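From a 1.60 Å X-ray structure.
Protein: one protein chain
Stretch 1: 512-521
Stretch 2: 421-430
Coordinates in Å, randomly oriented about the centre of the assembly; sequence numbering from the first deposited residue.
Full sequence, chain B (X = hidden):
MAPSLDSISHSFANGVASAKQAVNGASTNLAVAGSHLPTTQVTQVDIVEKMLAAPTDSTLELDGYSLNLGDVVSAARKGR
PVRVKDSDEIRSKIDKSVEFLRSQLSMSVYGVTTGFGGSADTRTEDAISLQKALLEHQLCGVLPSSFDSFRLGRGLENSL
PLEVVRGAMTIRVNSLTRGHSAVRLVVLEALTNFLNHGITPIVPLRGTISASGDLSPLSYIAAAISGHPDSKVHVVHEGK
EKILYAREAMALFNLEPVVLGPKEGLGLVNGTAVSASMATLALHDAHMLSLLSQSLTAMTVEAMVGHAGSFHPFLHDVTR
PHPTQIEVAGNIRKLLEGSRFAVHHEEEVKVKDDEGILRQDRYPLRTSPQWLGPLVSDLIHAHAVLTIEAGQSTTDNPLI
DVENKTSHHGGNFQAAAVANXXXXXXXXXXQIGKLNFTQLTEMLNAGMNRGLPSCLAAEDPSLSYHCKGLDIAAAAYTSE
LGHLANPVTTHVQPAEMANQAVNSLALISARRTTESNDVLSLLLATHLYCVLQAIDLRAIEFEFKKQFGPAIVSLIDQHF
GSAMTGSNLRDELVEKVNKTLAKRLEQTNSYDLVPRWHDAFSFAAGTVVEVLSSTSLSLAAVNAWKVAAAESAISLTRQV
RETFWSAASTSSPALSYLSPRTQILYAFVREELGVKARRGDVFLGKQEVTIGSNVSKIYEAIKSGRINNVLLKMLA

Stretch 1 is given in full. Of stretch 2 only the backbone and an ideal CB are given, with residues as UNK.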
ATOM      1  N   ARG B 512       4.875  -0.718 -13.560  1.00  8.41           N
ATOM      2  CA  ARG B 512       4.989   0.238 -12.454  1.00  8.24           C
ATOM      3  C   ARG B 512       6.445   0.555 -12.159  1.00  8.96           C
ATOM      4  O   ARG B 512       6.803   1.727 -11.914  1.00 10.49           O
ATOM      5  CB  ARG B 512       4.240  -0.279 -11.212  1.00  9.61           C
ATOM      6  CG  ARG B 512       2.754  -0.439 -11.371  1.00  8.62           C
ATOM      7  CD  ARG B 512       2.113   0.853 -11.860  1.00 12.18           C
ATOM      8  NE  ARG B 512       0.664   0.741 -11.904  1.00 13.65           N
ATOM      9  CZ  ARG B 512      -0.137   1.334 -12.749  1.00  8.47           C
ATOM     10  NH1 ARG B 512       0.327   1.951 -13.862  1.00 11.48           N
ATOM     11  NH2 ARG B 512      -1.453   1.153 -12.572  1.00  9.72           N
ATOM     12  N   THR B 513       7.325  -0.439 -12.234  1.00  9.23           N
ATOM     13  CA  THR B 513       8.752  -0.164 -11.978  1.00  7.38           C
ATOM     14  C   THR B 513       9.328   0.751 -13.090  1.00  8.30           C
ATOM     15  O   THR B 513      10.183   1.564 -12.802  1.00  8.86           O
ATOM     16  CB  THR B 513       9.515  -1.492 -11.887  1.00  6.10           C
ATOM     17  OG1 THR B 513       8.887  -2.276 -10.865  1.00  7.52           O
ATOM     18  CG2 THR B 513      11.007  -1.246 -11.625  1.00  7.57           C
ATOM     19  N   THR B 514       8.875   0.612 -14.363  1.00  7.37           N
ATOM     20  CA  THR B 514       9.298   1.469 -15.452  1.00  7.84           C
ATOM     21  C   THR B 514       8.881   2.890 -15.160  1.00  9.11           C
ATOM     22  O   THR B 514       9.658   3.824 -15.417  1.00  8.99           O
ATOM     23  CB  THR B 514       8.693   0.953 -16.765  1.00  8.95           C
ATOM     24  OG1 THR B 514       9.185  -0.377 -17.043  1.00  6.99           O
ATOM     25  CG2 THR B 514       9.040   1.863 -17.885  1.00 11.61           C
ATOM     26  N   GLU B 515       7.680   3.086 -14.583  1.00  8.34           N
ATOM     27  CA  GLU B 515       7.230   4.431 -14.233  1.00 10.35           C
ATOM     28  C   GLU B 515       8.098   4.967 -13.087  1.00  9.24           C
ATOM     29  O   GLU B 515       8.480   6.152 -13.097  1.00 10.00           O
ATOM     30  CB  GLU B 515       5.766   4.436 -13.841  1.00 11.29           C
ATOM     31  CG  GLU B 515       5.258   5.872 -13.647  1.00 10.12           C
ATOM     32  CD  GLU B 515       3.758   6.041 -13.451  1.00 17.09           C
ATOM     33  OE1 GLU B 515       2.968   5.050 -13.548  1.00 15.05           O
ATOM     34  OE2 GLU B 515       3.350   7.211 -13.195  1.00 13.84           O
ATOM     35  N   SER B 516       8.439   4.123 -12.105  1.00  9.41           N
ATOM     36  CA  SER B 516       9.329   4.582 -11.043  1.00  8.22           C
ATOM     37  C   SER B 516      10.699   4.975 -11.599  1.00  8.56           C
ATOM     38  O   SER B 516      11.281   5.978 -11.174  1.00  9.04           O
ATOM     39  CB  SER B 516       9.516   3.541  -9.957  1.00  9.78           C
ATOM     40  OG  SER B 516       8.289   3.377  -9.263  1.00  9.44           O
ATOM     41  N   ASN B 517      11.203   4.256 -12.609  1.00  8.97           N
ATOM     42  CA  ASN B 517      12.442   4.685 -13.264  1.00  7.80           C
ATOM     43  C   ASN B 517      12.306   6.084 -13.804  1.00  7.32           C
ATOM     44  O   ASN B 517      13.221   6.905 -13.664  1.00  9.71           O
ATOM     45  CB  ASN B 517      12.949   3.776 -14.400  1.00  9.52           C
ATOM     46  CG  ASN B 517      13.596   2.511 -13.920  1.00 11.85           C
ATOM     47  OD1 ASN B 517      14.210   2.486 -12.861  1.00  9.94           O
ATOM     48  ND2 ASN B 517      13.552   1.455 -14.767  1.00  8.16           N
ATOM     49  N   ASP B 518      11.165   6.385 -14.406  1.00  8.91           N
ATOM     50  CA  ASP B 518      10.925   7.658 -15.051  1.00  8.73           C
ATOM     51  C   ASP B 518      10.901   8.764 -14.002  1.00  7.36           C
ATOM     52  O   ASP B 518      11.563   9.817 -14.119  1.00  9.91           O
ATOM     53  CB  ASP B 518       9.587   7.606 -15.780  1.00 12.13           C
ATOM     54  CG  ASP B 518       9.405   8.756 -16.783  1.00 15.31           C
ATOM     55  OD1 ASP B 518      10.417   9.284 -17.361  1.00 15.82           O
ATOM     56  OD2 ASP B 518       8.223   9.090 -17.037  1.00 16.70           O
ATOM     57  N   VAL B 519      10.126   8.535 -12.938  1.00  7.85           N
ATOM     58  CA  VAL B 519      10.047   9.531 -11.854  1.00  8.14           C
ATOM     59  C   VAL B 519      11.366   9.741 -11.187  1.00  8.39           C
ATOM     60  O   VAL B 519      11.732  10.902 -10.864  1.00  9.16           O
ATOM     61  CB  VAL B 519       8.950   9.163 -10.881  1.00  9.53           C
ATOM     62  CG1 VAL B 519       8.872  10.136  -9.715  1.00  8.82           C
ATOM     63  CG2 VAL B 519       7.637   9.101 -11.651  1.00 10.81           C
ATOM     64  N   LEU B 520      12.101   8.653 -10.939  1.00  8.73           N
ATOM     65  CA  LEU B 520      13.432   8.800 -10.321  1.00  8.02           C
ATOM     66  C   LEU B 520      14.329   9.587 -11.270  1.00  8.95           C
ATOM     67  O   LEU B 520      15.169  10.357 -10.800  1.00  9.15           O
ATOM     68  CB  LEU B 520      14.071   7.454  -9.982  1.00  9.73           C
ATOM     69  CG  LEU B 520      15.400   7.518  -9.209  1.00 10.62           C
ATOM     70  CD1 LEU B 520      15.385   8.445  -8.000  1.00 12.29           C
ATOM     71  CD2 LEU B 520      15.860   6.147  -8.709  1.00  9.87           C
ATOM     72  N   SER B 521      14.202   9.403 -12.598  1.00  9.06           N
ATOM     73  CA  SER B 521      15.040  10.161 -13.548  1.00  8.80           C
ATOM     74  C   SER B 521      14.745  11.645 -13.445  1.00  6.99           C
ATOM     75  O   SER B 521      15.641  12.471 -13.576  1.00  9.09           O
ATOM     76  CB  SER B 521      14.814   9.674 -14.955  1.00  8.61           C
ATOM     77  OG  SER B 521      15.167   8.281 -15.102  1.00 10.44           O
ATOM     78  N   UNK B 421      11.563  -9.679  -9.248  1.00  7.28           N
ATOM     79  CA  UNK B 421      12.593  -8.688  -9.512  1.00  9.41           C
ATOM     80  C   UNK B 421      12.010  -7.289  -9.561  1.00 10.54           C
ATOM     81  O   UNK B 421      12.640  -6.293  -9.141  1.00 10.24           O
ATOM     82  CB  UNK B 421      13.313  -9.004 -10.824  1.00  9.41           C
ATOM     83  N   UNK B 422      10.824  -7.205 -10.120  1.00  7.64           N
ATOM     84  CA  UNK B 422      10.194  -5.869 -10.321  1.00  8.35           C
ATOM     85  C   UNK B 422       9.677  -5.255  -9.013  1.00  7.79           C
ATOM     86  O   UNK B 422       9.785  -4.055  -8.779  1.00  9.76           O
ATOM     87  CB  UNK B 422       9.034  -5.982 -11.312  1.00  8.35           C
ATOM     88  N   UNK B 423       9.102  -6.094  -8.148  1.00  8.67           N
ATOM     89  CA  UNK B 423       8.587  -5.620  -6.832  1.00  7.17           C
ATOM     90  C   UNK B 423       9.785  -5.039  -6.078  1.00  9.63           C
ATOM     91  O   UNK B 423       9.705  -3.891  -5.581  1.00  9.53           O
ATOM     92  CB  UNK B 423       7.923  -6.744  -6.034  1.00  7.17           C
ATOM     93  N   UNK B 424      10.866  -5.817  -5.979  1.00 10.96           N
ATOM     94  CA  UNK B 424      12.064  -5.396  -5.219  1.00 13.79           C
ATOM     95  C   UNK B 424      12.717  -4.165  -5.820  1.00 10.12           C
ATOM     96  O   UNK B 424      13.148  -3.228  -5.120  1.00 11.00           O
ATOM     97  CB  UNK B 424      13.086  -6.533  -5.161  1.00 13.79           C
ATOM     98  N   UNK B 425      12.796  -4.130  -7.148  1.00  9.03           N
ATOM     99  CA  UNK B 425      13.444  -2.983  -7.785  1.00  9.21           C
ATOM    100  C   UNK B 425      12.613  -1.722  -7.532  1.00 10.27           C
ATOM    101  O   UNK B 425      13.189  -0.636  -7.324  1.00 10.19           O
ATOM    102  CB  UNK B 425      13.621  -3.222  -9.286  1.00  9.21           C
ATOM    103  N   UNK B 426      11.273  -1.802  -7.553  1.00  8.67           N
ATOM    104  CA  UNK B 426      10.482  -0.574  -7.430  1.00  8.74           C
ATOM    105  C   UNK B 426      10.611   0.005  -6.016  1.00  9.41           C
ATOM    106  O   UNK B 426      10.635   1.230  -5.804  1.00  9.60           O
ATOM    107  CB  UNK B 426       9.013  -0.847  -7.761  1.00  8.74           C
ATOM    108  N   UNK B 427      10.747  -0.866  -5.059  1.00  9.59           N
ATOM    109  CA  UNK B 427      10.939  -0.426  -3.690  1.00 10.14           C
ATOM    110  C   UNK B 427      12.320   0.194  -3.591  1.00  9.05           C
ATOM    111  O   UNK B 427      12.487   1.274  -3.026  1.00  9.10           O
ATOM    112  CB  UNK B 427      10.774  -1.580  -2.700  1.00 10.14           C
ATOM    113  N   UNK B 428      13.319  -0.446  -4.177  1.00  9.47           N
ATOM    114  CA  UNK B 428      14.650   0.182  -4.248  1.00 10.53           C
ATOM    115  C   UNK B 428      14.722   1.563  -4.857  1.00 11.84           C
ATOM    116  O   UNK B 428      15.399   2.445  -4.345  1.00  9.88           O
ATOM    117  CB  UNK B 428      15.585  -0.728  -5.048  1.00 10.53           C
ATOM    118  N   UNK B 429      13.983   1.752  -5.950  1.00  9.44           N
ATOM    119  CA  UNK B 429      13.916   3.061  -6.641  1.00  9.59           C
ATOM    120  C   UNK B 429      13.364   4.116  -5.676  1.00  8.88           C
ATOM    121  O   UNK B 429      13.817   5.278  -5.650  1.00  7.87           O
ATOM    122  CB  UNK B 429      13.043   2.977  -7.895  1.00  9.59           C
ATOM    123  N   UNK B 430      12.379   3.726  -4.876  1.00  8.59           N
ATOM    124  CA  UNK B 430      11.799   4.661  -3.927  1.00  9.50           C
ATOM    125  C   UNK B 430      12.826   5.003  -2.835  1.00  8.68           C
ATOM    126  O   UNK B 430      12.877   6.128  -2.345  1.00  9.47           O
ATOM    127  CB  UNK B 430      10.525   4.078  -3.311  1.00  9.50           C
TER

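Both stretches are helical and run nearly parallel, their axes crossing at 21° with a closest approach of 9.1 Å.

Position 421 has nothing of stretch 1 within 5.5 Å of its ideal CB, so many residues would fit; it is Thr421, whose O accepts a hydrogen bond from the side chain at 425.

At 422 the CA-to-CB bond points sideways and the ideal CB lies 3.7 Å from Thr513 OG1. A flexible apolar chain could lie alongside, and alanine would also fit. The residue is selenomethionine, Met422. Met422 O is 2.9 Å from Thr513 OG1, close enough for the hydroxyl to donate, although that proton has another acceptor within reach.

Positions 423 and 424 point away, leaving the choice open. They are Glu423 and Lys424; the first serves position 426.

Position 425 points toward stretch 1, its ideal CB 4.0 Å from Thr513 CG2. A small or beta-branched residue suits such a close methyl. Thr425 places CG2 3.7 Å from Thr513 CG2, while its OG1 turns back to donate to Thr421 O at 2.7 Å, satisfying the hydroxyl within its own helix.

Position 426 is the closest in register, its CA 4.9 Å from that of Thr513. The ideal CB is 3.4 Å from Thr513 OG1 and 4.5 Å from Ser516 OG, so a small residue would fit, as would a long chain ending in a donor that could run past Arg512. The residue is Arg426. Its CD packs 3.5 Å from Arg512 C, Arg512 CB covers one face of the guanidinium, and Arg426 NH2 donates to Thr513 OG1 at 3.0 Å. Arg426 NH1 forms a salt bridge with Glu423 OE2 at 2.8 Å, which balances the charge. A water accepts from Ser516 OG at 2.7 Å and donates to Arg426 O at 2.9 Å, linking the helices.

Position 427 points away, so stretch 1 sets no preference; it is Leu427. Position 428 is out of reach, with ordinary helical angles and room for a CB, so many residues would suit; it is Gly428, which this contact does not require.

Position 429 points into a hollow formed by Thr513, Ser516, Asn517 and Leu520, which favours a medium-sized apolar chain such as leucine, isoleucine or methionine. Leu429 fills it as a knob: CD2 meets Leu520 CD2 at 3.6 Å, and CD1 lies 3.7 Å from Ser516 CB and 3.2 Å from Asn517 OD1, an oxygen left without a polar partner.

Position 430 points away, leaving the choice open; Ala430 makes no contact.

Stretch 2 421-430: TMEKTRLGLA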
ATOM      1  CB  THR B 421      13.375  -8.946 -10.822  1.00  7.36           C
ATOM      2  OG1 THR B 421      12.561  -8.774 -11.988  1.00  8.58           O
ATOM      3  CG2 THR B 421      13.945 -10.375 -10.803  1.00  9.86           C
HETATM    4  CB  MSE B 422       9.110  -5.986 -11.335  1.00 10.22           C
HETATM    5  CG  MSE B 422       9.645  -6.240 -12.731  1.00 10.77           C
HETATM    6 SE   MSE B 422      10.793  -4.760 -13.395  1.00 17.88          SE
HETATM    7  CE  MSE B 422      12.620  -5.379 -12.950  1.00 11.04           C
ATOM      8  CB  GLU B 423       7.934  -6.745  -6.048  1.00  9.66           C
ATOM      9  CG  GLU B 423       6.730  -7.405  -6.697  1.00 11.35           C
ATOM     10  CD  GLU B 423       5.448  -6.585  -6.666  1.00 12.84           C
ATOM     11  OE1 GLU B 423       4.632  -6.870  -5.783  1.00 14.50           O
ATOM     12  OE2 GLU B 423       5.220  -5.755  -7.540  1.00 10.76           O
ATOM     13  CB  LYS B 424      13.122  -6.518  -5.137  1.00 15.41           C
ATOM     14  CG  LYS B 424      12.663  -7.807  -4.490  1.00 24.49           C
ATOM     15  CD  LYS B 424      13.569  -9.040  -4.898  1.00 24.61           C
ATOM     16  CE  LYS B 424      15.027  -8.649  -5.051  1.00 24.77           C
ATOM     17  NZ  LYS B 424      15.489  -7.947  -6.327  1.00 25.15           N
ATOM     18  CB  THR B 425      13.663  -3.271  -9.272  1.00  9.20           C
ATOM     19  OG1 THR B 425      14.519  -4.419  -9.407  1.00  9.28           O
ATOM     20  CG2 THR B 425      14.258  -2.044 -10.043  1.00 12.86           C
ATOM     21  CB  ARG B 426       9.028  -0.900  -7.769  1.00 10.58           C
ATOM     22  CG  ARG B 426       8.220   0.339  -8.049  1.00  8.48           C
ATOM     23  CD  ARG B 426       6.876   0.046  -8.689  1.00 10.46           C
ATOM     24  NE  ARG B 426       6.032  -0.888  -7.940  1.00  8.45           N
ATOM     25  CZ  ARG B 426       5.882  -2.209  -8.177  1.00  7.53           C
ATOM     26  NH1 ARG B 426       5.053  -2.915  -7.430  1.00  9.93           N
ATOM     27  NH2 ARG B 426       6.528  -2.857  -9.133  1.00  8.95           N
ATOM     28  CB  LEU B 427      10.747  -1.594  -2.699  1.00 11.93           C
ATOM     29  CG  LEU B 427      10.923  -1.200  -1.221  1.00 12.16           C
ATOM     30  CD1 LEU B 427      10.061  -0.061  -0.764  1.00  9.53           C
ATOM     31  CD2 LEU B 427      10.687  -2.421  -0.393  1.00 13.81           C
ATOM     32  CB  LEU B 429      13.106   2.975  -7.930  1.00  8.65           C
ATOM     33  CG  LEU B 429      13.742   2.101  -9.010  1.00  8.52           C
ATOM     34  CD1 LEU B 429      12.743   1.802 -10.111  1.00 10.67           C
ATOM     35  CD2 LEU B 429      15.044   2.744  -9.541  1.00  9.41           C
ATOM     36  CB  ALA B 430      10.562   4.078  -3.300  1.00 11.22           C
TER
HETATM   37  O   HOH W   1       9.028   3.540  -6.673  1.00  4.18           O
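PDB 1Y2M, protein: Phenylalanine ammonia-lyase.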